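Local coordinates for protein imine reductase (Bacillus cereus, PDB 4D3D) that catalyses the NADPH-dependent, S-selective reduction of the imine 2-methylpyrroline, at residues 149-154 with 169-174; 243-248 with 295-300. One frame throughout, in Å; residues are numbered along the deposited sequence.

Interaction 1 (149-154 with 169-174); sequences SYTYYS and VLTSSD
Tyr150 lays one face of its ring over Ser172, whose CB stands 3.5 Å from the ring centroid and 17° off the normal, a CH-pi contact displaced toward CE2. With CG anti to its own carbonyl carbon (chi1 -81°), the ring leans back over Ser172. Tyr152, on the same sheet face, runs alongside Asp174, pointing the same way; OD2 of Asp174 lies at the ring edge, 3.7 Å from Tyr152 CE1, with ring and carboxylate planes 52° apart. That oxygen is hydrogen-bonded to Tyr221 of the second subunit, while OD1 forms a salt bridge with Arg176. Thr151 points to the opposite face of the sheet, and its side chain crosses that of Thr171 at about a right angle; Thr151 OG1 donates to Thr171 OG1 over 2.9 Å. Thr171 OG1 in turn donates to Ser172 O at 2.7 Å. A water bonded to Tyr153 OH donates to Thr171 OG1 at 2.8 Å, and Tyr153 meets Ser173 CB with its ring edge. The strands themselves pair in parallel: Ser172 N to Ser149 O, Thr151 N to Ser172 O, Asp174 N to Thr151 O and Tyr153 N to Asp174 O. With helix 157-170 between them, strands 149-155 and 171-175 form a beta-alpha-beta unit, the latter strand outermost in the chain's sheet. Ser172 O is gripped from opposite faces of its plane by Thr151 N and Thr171 OG1, and this relay of hydroxyls ties Thr171 and Ser172 to strand 149-155 through side chains as well as backbone.

Interaction 2 (243-248 with 295-300); sequences GEHPGD and SFTSLI
A short 3-10 turn at 296-298, opened by an ST turn at Ser295, receives the loop that follows helix 215-242 in the helical C-terminal domain, and the imidazole of His245 is the part of the loop that fits against it. Ser298 CA sits over the centre of one ring face, 3.6 Å from the centroid and 12° off the normal, a CH-pi contact. In the plane of the same ring, at its edge, ND1 shares a nearly straight hydrogen bond of 2.7 Å with Thr297 OG1, in which either atom could be the donor. Face and edge together fix the ring's rotation. Thr297 can meet ND1 because its OG1 lies between the backbone N and the carbonyl carbon (chi1 61°). Ile300 CG2 comes obliquely to His245 CE1, at a looser 4.0 Å. The loop backbone is held too: Ser295 N donates to His245 O over 2.8 Å, coming from above the carbonyl plane, and a water links Glu244 O with Thr297 OG1. Within 295-300, Ser295 OG accepts from Thr297 N at 3.2 Å and is also hydrogen-bonded to Asp250. Ser295 O takes both Ser298 N and Ser298 OG, the hydroxyl at 2.8 Å, so the side chains of Ser295, just ahead of the 3-10 turn, and of Ser298, its last residue, both brace it. Gly243 ends helix 215-242 in a Schellman motif just before the loop. Ser295 and Thr297 pack on Tyr236 of that helix, a residue of the glycol pocket, while Leu299 lies against Leu252 of helix 252-268 and Leu199 of the second subunit, and Ile300 opens helix 300-304 beside Leu205 of that subunit.

Interaction 1 closes before interaction 2 opens along the chain, and their centres lie about 35 Å apart, with nearest atoms about 18 Å from each other. Interaction 1 belongs to the mixed sheet of the N-terminal Rossmann-type domain, which in this family binds the dinucleotide; interaction 2 joins two loops of the all-helical C-terminal domain. The long helix 182-210 follows strand 171-175 and leads from one domain to the other. Both contacts border the second subunit, interaction 1 through the outermost strand and interaction 2 through Phe296, whose ring meets Trp195 of that subunit edge-to-face. Each domain therefore contributes to the dimer, although the two contacts do not touch.

Interaction 1 (149-154 with 169-174)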
# COMPACT_ATOMS: atom_id res chain seq x y z
N SER B 149 5.45 20.15 -11.11
CA SER B 149 5.27 20.10 -9.65
C SER B 149 3.85 20.61 -9.31
O SER B 149 3.36 21.54 -9.95
CB SER B 149 6.29 20.99 -8.93
OG SER B 149 7.65 20.57 -9.12
N TYR B 150 3.23 20.01 -8.32
CA TYR B 150 1.90 20.44 -7.86
C TYR B 150 1.90 20.78 -6.37
O TYR B 150 2.62 20.17 -5.56
CB TYR B 150 0.82 19.37 -8.17
CG TYR B 150 0.34 19.42 -9.60
CD1 TYR B 150 1.10 18.82 -10.61
CD2 TYR B 150 -0.85 20.08 -9.95
CE1 TYR B 150 0.70 18.89 -11.93
CE2 TYR B 150 -1.27 20.15 -11.28
CZ TYR B 150 -0.49 19.54 -12.25
OH TYR B 150 -0.87 19.61 -13.56
N THR B 151 1.08 21.75 -6.01
CA THR B 151 0.75 22.06 -4.60
C THR B 151 -0.76 22.02 -4.41
O THR B 151 -1.55 22.54 -5.26
CB THR B 151 1.26 23.46 -4.29
OG1 THR B 151 2.70 23.48 -4.44
CG2 THR B 151 0.88 23.93 -2.90
N TYR B 152 -1.25 21.35 -3.38
CA TYR B 152 -2.67 21.38 -3.03
C TYR B 152 -3.01 22.71 -2.38
O TYR B 152 -2.28 23.15 -1.53
CB TYR B 152 -3.00 20.32 -1.98
CG TYR B 152 -2.80 18.87 -2.40
CD1 TYR B 152 -3.52 18.36 -3.44
CD2 TYR B 152 -1.94 18.04 -1.73
CE1 TYR B 152 -3.37 17.03 -3.84
CE2 TYR B 152 -1.79 16.70 -2.13
CZ TYR B 152 -2.48 16.24 -3.22
OH TYR B 152 -2.40 14.90 -3.69
N TYR B 153 -4.12 23.33 -2.75
CA TYR B 153 -4.57 24.53 -2.12
C TYR B 153 -5.99 24.47 -1.70
O TYR B 153 -6.85 23.79 -2.30
CB TYR B 153 -4.40 25.71 -3.11
CG TYR B 153 -3.00 26.19 -3.31
CD1 TYR B 153 -2.31 26.79 -2.29
CD2 TYR B 153 -2.32 25.93 -4.51
CE1 TYR B 153 -1.01 27.24 -2.46
CE2 TYR B 153 -1.00 26.36 -4.70
CZ TYR B 153 -0.35 27.01 -3.68
OH TYR B 153 0.95 27.47 -3.78
N SER B 154 -6.31 25.08 -0.55
CA SER B 154 -7.70 25.16 -0.12
C SER B 154 -7.95 26.41 0.72
O SER B 154 -7.00 27.04 1.23
CB SER B 154 -8.19 23.94 0.66
OG SER B 154 -7.50 23.75 1.87
N VAL B 169 3.52 30.72 -10.33
CA VAL B 169 4.93 30.89 -10.62
C VAL B 169 5.79 29.83 -9.90
O VAL B 169 6.82 29.38 -10.39
CB VAL B 169 5.38 32.30 -10.17
CG1 VAL B 169 6.88 32.46 -10.29
CG2 VAL B 169 4.59 33.35 -10.93
N LEU B 170 5.33 29.38 -8.73
CA LEU B 170 6.06 28.39 -7.94
C LEU B 170 5.87 26.93 -8.42
O LEU B 170 6.85 26.16 -8.49
CB LEU B 170 5.65 28.48 -6.45
CG LEU B 170 5.86 29.86 -5.84
CD1 LEU B 170 5.43 29.78 -4.39
CD2 LEU B 170 7.31 30.36 -5.97
N THR B 171 4.63 26.54 -8.64
CA THR B 171 4.23 25.19 -9.06
C THR B 171 2.85 25.26 -9.72
O THR B 171 2.16 26.29 -9.62
CB THR B 171 4.08 24.17 -7.86
OG1 THR B 171 2.88 24.45 -7.12
CG2 THR B 171 5.21 24.15 -6.91
N SER B 172 2.41 24.17 -10.38
CA SER B 172 1.02 24.02 -10.76
C SER B 172 0.14 23.88 -9.50
O SER B 172 0.65 23.55 -8.45
CB SER B 172 0.81 22.83 -11.70
OG SER B 172 1.51 23.14 -12.89
N SER B 173 -1.11 24.24 -9.61
CA SER B 173 -2.00 24.25 -8.46
C SER B 173 -3.05 23.16 -8.56
O SER B 173 -3.48 22.75 -9.65
CB SER B 173 -2.67 25.60 -8.34
OG SER B 173 -3.55 25.83 -9.43
N ASP B 174 -3.47 22.65 -7.41
CA ASP B 174 -4.61 21.79 -7.36
C ASP B 174 -5.50 22.27 -6.26
O ASP B 174 -5.35 21.92 -5.12
CB ASP B 174 -4.16 20.32 -7.17
CG ASP B 174 -5.35 19.31 -7.13
OD1 ASP B 174 -6.53 19.67 -7.20
OD2 ASP B 174 -5.05 18.09 -6.95
O HOH W 1 2.18 26.92 -6.11

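Interaction 2 (243-248 with 295-300)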
# COMPACT_ATOMS: atom_id res chain seq x y z
N GLY B 243 -22.05 2.43 1.06
CA GLY B 243 -21.99 1.75 2.31
C GLY B 243 -22.31 0.25 2.19
O GLY B 243 -22.74 -0.38 3.16
N GLU B 244 -22.04 -0.29 1.02
CA GLU B 244 -22.33 -1.70 0.69
C GLU B 244 -21.05 -2.55 0.70
O GLU B 244 -20.11 -2.29 -0.05
CB GLU B 244 -23.00 -1.79 -0.68
CG GLU B 244 -24.44 -1.22 -0.68
CD GLU B 244 -25.37 -1.95 0.31
OE1 GLU B 244 -25.47 -3.20 0.25
OE2 GLU B 244 -25.99 -1.28 1.19
N HIS B 245 -21.11 -3.65 1.45
CA HIS B 245 -20.01 -4.58 1.60
C HIS B 245 -20.45 -6.04 1.31
O HIS B 245 -20.12 -6.98 2.06
CB HIS B 245 -19.44 -4.50 3.02
CG HIS B 245 -19.10 -3.12 3.46
ND1 HIS B 245 -18.05 -2.41 2.91
CD2 HIS B 245 -19.65 -2.31 4.40
CE1 HIS B 245 -18.01 -1.20 3.44
NE2 HIS B 245 -18.95 -1.11 4.37
N PRO B 246 -21.13 -6.26 0.18
CA PRO B 246 -21.59 -7.67 -0.03
C PRO B 246 -20.44 -8.58 -0.29
O PRO B 246 -19.44 -8.17 -0.91
CB PRO B 246 -22.45 -7.55 -1.30
CG PRO B 246 -21.88 -6.41 -2.02
CD PRO B 246 -21.50 -5.42 -0.98
N GLY B 247 -20.58 -9.84 0.09
CA GLY B 247 -19.54 -10.80 -0.18
C GLY B 247 -19.59 -11.50 -1.51
O GLY B 247 -19.25 -12.66 -1.57
N ASP B 248 -19.94 -10.79 -2.58
CA ASP B 248 -20.11 -11.46 -3.89
C ASP B 248 -18.82 -11.81 -4.62
O ASP B 248 -18.81 -12.78 -5.37
CB ASP B 248 -21.08 -10.69 -4.76
CG ASP B 248 -20.65 -9.24 -4.99
OD1 ASP B 248 -20.01 -8.63 -4.13
OD2 ASP B 248 -21.01 -8.70 -6.04
N SER B 295 -17.67 -8.40 2.30
CA SER B 295 -16.39 -8.01 1.70
C SER B 295 -15.45 -7.52 2.77
O SER B 295 -15.91 -6.99 3.86
CB SER B 295 -16.60 -6.87 0.72
OG SER B 295 -15.36 -6.44 0.18
N PHE B 296 -14.16 -7.75 2.59
CA PHE B 296 -13.15 -7.08 3.47
C PHE B 296 -13.26 -5.60 3.54
O PHE B 296 -12.72 -5.01 4.51
CB PHE B 296 -11.73 -7.53 3.12
CG PHE B 296 -11.06 -6.70 2.03
CD1 PHE B 296 -11.25 -6.99 0.69
CD2 PHE B 296 -10.20 -5.68 2.37
CE1 PHE B 296 -10.60 -6.25 -0.28
CE2 PHE B 296 -9.56 -4.93 1.42
CZ PHE B 296 -9.75 -5.22 0.07
N THR B 297 -13.99 -4.95 2.64
CA THR B 297 -14.21 -3.48 2.70
C THR B 297 -14.98 -3.11 3.97
O THR B 297 -14.92 -1.99 4.43
CB THR B 297 -14.88 -2.89 1.46
OG1 THR B 297 -16.17 -3.46 1.27
CG2 THR B 297 -14.03 -3.11 0.27
N SER B 298 -15.67 -4.10 4.52
CA SER B 298 -16.40 -3.91 5.76
C SER B 298 -15.45 -3.49 6.91
O SER B 298 -15.96 -2.97 7.93
CB SER B 298 -17.19 -5.17 6.18
OG SER B 298 -16.38 -6.29 6.48
N LEU B 299 -14.17 -3.78 6.81
CA LEU B 299 -13.18 -3.31 7.80
C LEU B 299 -13.08 -1.78 7.95
O LEU B 299 -12.60 -1.32 9.00
CB LEU B 299 -11.81 -3.93 7.60
CG LEU B 299 -11.71 -5.46 7.63
CD1 LEU B 299 -10.36 -5.97 7.23
CD2 LEU B 299 -12.10 -5.97 9.02
N ILE B 300 -13.66 -1.05 7.03
CA ILE B 300 -13.72 0.40 7.22
C ILE B 300 -14.56 0.74 8.46
O ILE B 300 -14.31 1.72 9.13
CB ILE B 300 -14.15 1.10 5.94
CG1 ILE B 300 -13.67 2.57 6.02
CG2 ILE B 300 -15.60 1.00 5.75
CD1 ILE B 300 -13.87 3.37 4.77
O HOH W 2 -17.69 -3.51 -0.96